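Local structure of hypothetical protein SA2161 (Staphylococcus aureus, 1Y7R) at residues A[67-72]-A[83-88]. The protein is of unknown function but is probably a GNAT-type acetyltransferase that moves an acetyl group from acetyl-CoA to an unidentified acceptor. The protein carries 4 engineered substitutions. Numbering follows the deposited sequence.
Sequences VDIAVL and LIMEHI. Engineered in segment 67-72: L72 (natural residue Ser).
I69 and V71 of strand 67-71 meet helix 83-88, whose axis passes 9.9 Å from that of the strand and runs roughly antiparallel to it, at 147°. These are the first two members of a beta-alpha-beta unit, strand 63-71, helix 80-95 and strand 101-107, in the mixed sheet of a GNAT acetyltransferase fold. The backbones come nearest at I69 and I84, with CA atoms 7.6 Å apart, and no hydrogen bond joins them; apolar side chains do the work. I69 carries most of it. Its CG1 stands beside the backbone N, and chi2 of -64° then swings the CD1 methyl to the helix, although the side chain does not set out that way. There it meets three residues: I84 through CG2 at 3.9 Å, M85 through its selenium at 4.2 Å, and I88 through CD1. M85 is a selenomethionine bent at chi2 and chi3, and the same side chain also packs on F117 and F119. I84 slides past both I69 and V71, its two branches dividing the strand between them: CG2 goes to I69, while CD1 lies 3.6 Å from V71 CG2 and also comes within 4.1 Å of the carbonyl oxygen A70 O. The same helix also packs on strands 40-46 and 49-58, I84 resting on V42 and L44 and I88 on V56. Toward the C-terminal end of the strand, the nearest atoms of the V71 side chain and a bound phosphate ion, probably from the crystallisation liquor, are about 3 Å apart. The tightest touch is between I69 and I88, which reach tip to tip, CD1 to CD1 at 3.5 Å, inside the usual carbon-carbon distance.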
ATOM      1  N   VAL A  67      -1.517  -2.592  -6.691  1.00  5.95           N
ATOM      2  CA  VAL A  67      -0.471  -1.815  -7.364  1.00  7.08           C
ATOM      3  C   VAL A  67      -0.174  -2.423  -8.730  1.00  7.02           C
ATOM      4  O   VAL A  67      -0.534  -3.569  -8.964  1.00  7.68           O
ATOM      5  CB  VAL A  67       0.851  -1.736  -6.523  1.00  7.04           C
ATOM      6  CG1 VAL A  67       0.622  -1.019  -5.177  1.00  8.38           C
ATOM      7  CG2 VAL A  67       1.531  -3.147  -6.319  1.00  6.55           C
ATOM      8  N   ASP A  68       0.462  -1.659  -9.619  1.00  8.29           N
ATOM      9  CA  ASP A  68       0.958  -2.199 -10.898  1.00  8.90           C
ATOM     10  C   ASP A  68      -0.134  -2.797 -11.762  1.00  8.87           C
ATOM     11  O   ASP A  68       0.068  -3.845 -12.398  1.00  8.92           O
ATOM     12  CB  ASP A  68       2.052  -3.247 -10.643  1.00  9.70           C
ATOM     13  CG  ASP A  68       3.376  -2.615 -10.303  1.00 12.55           C
ATOM     14  OD1 ASP A  68       3.642  -1.512 -10.814  1.00 19.58           O
ATOM     15  OD2 ASP A  68       4.147  -3.177  -9.521  1.00 14.49           O
ATOM     16  N   ILE A  69      -1.305  -2.144 -11.817  1.00  8.37           N
ATOM     17  CA  ILE A  69      -2.342  -2.583 -12.767  1.00  8.32           C
ATOM     18  C   ILE A  69      -1.932  -2.055 -14.135  1.00  8.43           C
ATOM     19  O   ILE A  69      -2.114  -0.863 -14.439  1.00  9.26           O
ATOM     20  CB  ILE A  69      -3.743  -2.073 -12.362  1.00  8.23           C
ATOM     21  CG1 ILE A  69      -4.048  -2.540 -10.931  1.00  9.14           C
ATOM     22  CG2 ILE A  69      -4.835  -2.580 -13.354  1.00  9.30           C
ATOM     23  CD1 ILE A  69      -4.142  -4.005 -10.765  1.00 11.53           C
ATOM     24  N   ALA A  70      -1.381  -2.941 -14.962  1.00  7.86           N
ATOM     25  CA  ALA A  70      -0.752  -2.513 -16.205  1.00  6.62           C
ATOM     26  C   ALA A  70      -1.298  -3.375 -17.318  1.00  7.14           C
ATOM     27  O   ALA A  70      -1.147  -4.601 -17.273  1.00  7.68           O
ATOM     28  CB  ALA A  70       0.751  -2.712 -16.118  1.00  8.72           C
ATOM     29  N   VAL A  71      -1.891  -2.745 -18.325  1.00  5.19           N
ATOM     30  CA  VAL A  71      -2.363  -3.470 -19.513  1.00  5.02           C
ATOM     31  C   VAL A  71      -1.732  -2.755 -20.712  1.00  5.52           C
ATOM     32  O   VAL A  71      -1.778  -1.528 -20.776  1.00  4.85           O
ATOM     33  CB  VAL A  71      -3.933  -3.427 -19.594  1.00  5.34           C
ATOM     34  CG1 VAL A  71      -4.444  -3.922 -20.949  1.00  6.00           C
ATOM     35  CG2 VAL A  71      -4.584  -4.181 -18.372  1.00  6.35           C
ATOM     36  N   LEU A  72      -1.146  -3.494 -21.654  1.00  4.11           N
ATOM     37  CA  LEU A  72      -0.613  -2.868 -22.879  1.00  4.84           C
ATOM     38  C   LEU A  72      -1.577  -1.862 -23.474  1.00  5.77           C
ATOM     39  O   LEU A  72      -2.789  -2.125 -23.588  1.00  4.37           O
ATOM     40  CB  LEU A  72      -0.302  -3.914 -23.937  1.00  6.19           C
ATOM     41  CG  LEU A  72       0.824  -4.869 -23.591  1.00  6.22           C
ATOM     42  CD1 LEU A  72       0.897  -5.917 -24.702  1.00  5.47           C
ATOM     43  CD2 LEU A  72       2.134  -4.082 -23.495  1.00  5.92           C
ATOM     44  N   LEU A  83     -10.423  -8.147 -16.128  1.00  5.51           N
ATOM     45  CA  LEU A  83      -9.990  -9.529 -15.877  1.00  5.12           C
ATOM     46  C   LEU A  83      -8.941  -9.622 -14.741  1.00  4.45           C
ATOM     47  O   LEU A  83      -9.073 -10.430 -13.799  1.00  5.61           O
ATOM     48  CB  LEU A  83      -9.490 -10.158 -17.192  1.00  4.35           C
ATOM     49  CG  LEU A  83      -9.182 -11.672 -17.066  1.00  7.54           C
ATOM     50  CD1 LEU A  83     -10.370 -12.505 -16.586  1.00  9.70           C
ATOM     51  CD2 LEU A  83      -8.756 -12.162 -18.403  1.00  6.48           C
ATOM     52  N   ILE A  84      -7.938  -8.753 -14.816  1.00  3.98           N
ATOM     53  CA  ILE A  84      -6.936  -8.607 -13.749  1.00  4.15           C
ATOM     54  C   ILE A  84      -7.609  -8.345 -12.387  1.00  3.99           C
ATOM     55  O   ILE A  84      -7.356  -9.041 -11.393  1.00  4.67           O
ATOM     56  CB  ILE A  84      -5.937  -7.510 -14.135  1.00  3.73           C
ATOM     57  CG1 ILE A  84      -5.031  -8.044 -15.255  1.00  5.05           C
ATOM     58  CG2 ILE A  84      -5.102  -7.063 -12.919  1.00  5.34           C
ATOM     59  CD1 ILE A  84      -4.310  -6.969 -16.069  1.00 10.00           C
HETATM   60  N   MSE A  85      -8.509  -7.377 -12.366  1.00  4.85           N
HETATM   61  CA  MSE A  85      -9.174  -7.001 -11.114  1.00  5.50           C
HETATM   62  C   MSE A  85     -10.031  -8.141 -10.579  1.00  5.98           C
HETATM   63  O   MSE A  85     -10.072  -8.331  -9.377  1.00  6.37           O
HETATM   64  CB  MSE A  85     -10.014  -5.733 -11.300  1.00  6.93           C
HETATM   65  CG  MSE A  85      -9.236  -4.439 -11.375  1.00  6.56           C
HETATM   66 SE   MSE A  85      -8.162  -4.121  -9.716  1.00 17.61          SE
HETATM   67  CE  MSE A  85      -9.647  -3.813  -8.473  1.00 10.83           C
ATOM     68  N   GLU A  86     -10.712  -8.905 -11.448  1.00  5.85           N
ATOM     69  CA  GLU A  86     -11.499 -10.036 -10.982  1.00  7.00           C
ATOM     70  C   GLU A  86     -10.606 -11.029 -10.235  1.00  6.60           C
ATOM     71  O   GLU A  86     -10.966 -11.537  -9.172  1.00  7.67           O
ATOM     72  CB  GLU A  86     -12.214 -10.735 -12.161  1.00  7.56           C
ATOM     73  CG  GLU A  86     -13.384  -9.928 -12.732  1.00 11.23           C
ATOM     74  CD  GLU A  86     -14.644  -9.982 -11.825  1.00 12.39           C
ATOM     75  OE1 GLU A  86     -14.521 -10.342 -10.630  1.00 14.23           O
ATOM     76  OE2 GLU A  86     -15.759  -9.686 -12.319  1.00 14.22           O
ATOM     77  N   HIS A  87      -9.425 -11.301 -10.774  1.00  5.50           N
ATOM     78  CA  HIS A  87      -8.509 -12.241 -10.085  1.00  5.80           C
ATOM     79  C   HIS A  87      -7.931 -11.660  -8.789  1.00  5.97           C
ATOM     80  O   HIS A  87      -7.868 -12.354  -7.750  1.00  6.48           O
ATOM     81  CB  HIS A  87      -7.451 -12.723 -11.068  1.00  6.00           C
ATOM     82  CG  HIS A  87      -7.996 -13.694 -12.069  1.00  8.58           C
ATOM     83  ND1 HIS A  87      -8.019 -15.055 -11.841  1.00  9.58           N
ATOM     84  CD2 HIS A  87      -8.626 -13.499 -13.253  1.00  8.78           C
ATOM     85  CE1 HIS A  87      -8.583 -15.662 -12.872  1.00 10.35           C
ATOM     86  NE2 HIS A  87      -8.965 -14.743 -13.743  1.00  9.52           N
ATOM     87  N   ILE A  88      -7.615 -10.366  -8.808  1.00  5.25           N
ATOM     88  CA  ILE A  88      -7.177  -9.689  -7.583  1.00  5.89           C
ATOM     89  C   ILE A  88      -8.269  -9.708  -6.508  1.00  5.51           C
ATOM     90  O   ILE A  88      -7.997 -10.004  -5.331  1.00  6.89           O
ATOM     91  CB  ILE A  88      -6.710  -8.247  -7.900  1.00  5.76           C
ATOM     92  CG1 ILE A  88      -5.379  -8.298  -8.633  1.00  5.84           C
ATOM     93  CG2 ILE A  88      -6.606  -7.396  -6.641  1.00  5.57           C
ATOM     94  CD1 ILE A  88      -4.924  -6.940  -9.067  1.00 11.49           C
TER